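Long-range contact in pullulanase (Bacillus acidopullulyticus, PDB 2WAN), which probably hydrolyses the alpha-1,6-glucosidic branch linkages of pullulan and related starch polysaccharides, acting as a debranching glycoside hydrolase: residues T880-S885 against M906-V911. Sequence-based numbering, arbitrary orientation.
Sequences TLNLPS and MGNVQV
L883 turns its CG anti to the carbonyl carbon (chi1 -61°), chi2 then carries CD1 anti to CA, and V909 sets CG1 between its own backbone N and carbonyl carbon (chi1 67°); CD2 of L883 lies 4.0 Å from CG1 of V909. The contact is an antiparallel two-stranded pairing of 880-882 with 908-911 in the C-terminal all-beta domain of the pullulanase. L881 and V909 form the hydrogen-bonded pair: L881 N donates a hydrogen bond to V909 O at 2.8 Å, and V909 N donates one back to L881 O at 3.0 Å, less straight at 146°. Both side chains leave the same face of this ribbon, the buried one, where L881 packs on I869 and M871 of strand 868-873, and V909 on L917 of strand 915-920. L883, which points toward 906-911, also touches L919 of that strand. Branched aliphatic residues suit this face, since their side chains bring no polar group that would need a partner when buried. T880, N882, N908 and Q910 lie on the other, more open face, where polar side chains can meet solvent; CA of T880 makes a C-H...O contact with V909 O at 3.3 Å. Past the N882 and N908 pair a further backbone hydrogen bond joins L883 N to G907 O at 2.8 Å, nearly straight at the hydrogen yet with the donor well above the carbonyl plane. The positive phi of G907 (86°) is a backbone shape that glycine adopts with little strain. Beyond that bond a water bridges the two segments, donating to P884 O at 2.7 Å and accepting from G907 N.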
loop_
_atom_site.group_PDB
_atom_site.type_symbol
_atom_site.label_atom_id
_atom_site.label_comp_id
_atom_site.label_asym_id
_atom_site.label_seq_id
_atom_site.Cartn_x
_atom_site.Cartn_y
_atom_site.Cartn_z
ATOM N N THR A 880 12.106 7.304 -40.359
ATOM C CA THR A 880 12.611 8.661 -40.488
ATOM C C THR A 880 11.739 9.662 -39.746
ATOM O O THR A 880 10.537 9.475 -39.612
ATOM C CB THR A 880 12.744 9.076 -41.968
ATOM O OG1 THR A 880 11.447 9.065 -42.575
ATOM C CG2 THR A 880 13.650 8.101 -42.706
ATOM N N LEU A 881 12.383 10.714 -39.246
ATOM C CA LEU A 881 11.702 11.769 -38.523
ATOM C C LEU A 881 11.979 13.125 -39.171
ATOM O O LEU A 881 13.129 13.483 -39.372
ATOM C CB LEU A 881 12.201 11.798 -37.065
ATOM C CG LEU A 881 11.619 12.930 -36.220
ATOM C CD1 LEU A 881 10.138 12.701 -35.960
ATOM C CD2 LEU A 881 12.355 13.004 -34.896
ATOM N N ASN A 882 10.917 13.873 -39.458
ATOM C CA ASN A 882 11.049 15.250 -39.921
ATOM C C ASN A 882 11.380 16.144 -38.754
ATOM O O ASN A 882 10.745 16.038 -37.707
ATOM C CB ASN A 882 9.761 15.684 -40.598
ATOM C CG ASN A 882 9.583 14.996 -41.945
ATOM O OD1 ASN A 882 10.511 14.969 -42.740
ATOM N ND2 ASN A 882 8.420 14.404 -42.176
ATOM N N LEU A 883 12.374 17.009 -38.928
ATOM C CA LEU A 883 12.850 17.816 -37.803
ATOM C C LEU A 883 12.363 19.265 -37.872
ATOM O O LEU A 883 12.155 19.802 -38.972
ATOM C CB LEU A 883 14.375 17.771 -37.716
ATOM C CG LEU A 883 15.024 16.403 -37.504
ATOM C CD1 LEU A 883 16.533 16.511 -37.714
ATOM C CD2 LEU A 883 14.694 15.899 -36.094
ATOM N N PRO A 884 12.171 19.906 -36.695
ATOM C CA PRO A 884 11.993 21.361 -36.692
ATOM C C PRO A 884 13.232 22.058 -37.245
ATOM O O PRO A 884 14.302 21.438 -37.373
ATOM C CB PRO A 884 11.819 21.703 -35.206
ATOM C CG PRO A 884 11.407 20.384 -34.546
ATOM C CD PRO A 884 12.172 19.346 -35.330
ATOM N N SER A 885 13.103 23.355 -37.518
ATOM C CA SER A 885 14.180 24.135 -38.132
ATOM C C SER A 885 15.490 24.091 -37.347
ATOM O O SER A 885 15.496 23.834 -36.133
ATOM C CB SER A 885 13.736 25.601 -38.310
ATOM O OG SER A 885 13.515 26.202 -37.042
ATOM N N MET A 906 20.204 18.278 -40.343
ATOM C CA MET A 906 19.061 19.177 -40.486
ATOM C C MET A 906 17.961 18.514 -41.294
ATOM O O MET A 906 18.240 17.693 -42.169
ATOM C CB MET A 906 19.461 20.480 -41.188
ATOM C CG MET A 906 20.579 21.204 -40.513
ATOM S SD MET A 906 21.108 22.635 -41.484
ATOM C CE MET A 906 19.625 23.591 -41.495
ATOM N N GLY A 907 16.719 18.890 -41.011
ATOM C CA GLY A 907 15.563 18.529 -41.846
ATOM C C GLY A 907 14.908 17.198 -41.572
ATOM O O GLY A 907 13.702 17.132 -41.350
ATOM N N ASN A 908 15.709 16.136 -41.610
ATOM C CA ASN A 908 15.213 14.785 -41.478
ATOM C C ASN A 908 16.327 13.941 -40.878
ATOM O O ASN A 908 17.515 14.247 -41.048
ATOM C CB ASN A 908 14.801 14.256 -42.868
ATOM C CG ASN A 908 13.955 13.002 -42.812
ATOM O OD1 ASN A 908 12.738 13.054 -42.589
ATOM N ND2 ASN A 908 14.582 11.864 -43.087
ATOM N N VAL A 909 15.950 12.889 -40.159
ATOM C CA VAL A 909 16.940 11.979 -39.567
ATOM C C VAL A 909 16.398 10.551 -39.522
ATOM O O VAL A 909 15.191 10.333 -39.332
ATOM C CB VAL A 909 17.386 12.459 -38.142
ATOM C CG1 VAL A 909 16.245 12.367 -37.147
ATOM C CG2 VAL A 909 18.633 11.692 -37.650
ATOM N N GLN A 910 17.294 9.585 -39.708
ATOM C CA GLN A 910 16.918 8.175 -39.693
ATOM C C GLN A 910 17.175 7.564 -38.311
ATOM O O GLN A 910 18.229 7.786 -37.710
ATOM C CB GLN A 910 17.695 7.434 -40.783
ATOM C CG GLN A 910 17.226 6.008 -41.021
ATOM C CD GLN A 910 17.924 5.373 -42.209
ATOM O OE1 GLN A 910 17.940 5.931 -43.305
ATOM N NE2 GLN A 910 18.513 4.207 -41.992
ATOM N N VAL A 911 16.189 6.840 -37.794
ATOM C CA VAL A 911 16.294 6.189 -36.506
ATOM C C VAL A 911 16.411 4.693 -36.730
ATOM O O VAL A 911 15.460 4.088 -37.251
ATOM C CB VAL A 911 15.036 6.437 -35.634
ATOM C CG1 VAL A 911 15.201 5.754 -34.281
ATOM C CG2 VAL A 911 14.762 7.964 -35.474
HETATM O O HOH W 1 16.219 20.977 -39.210
#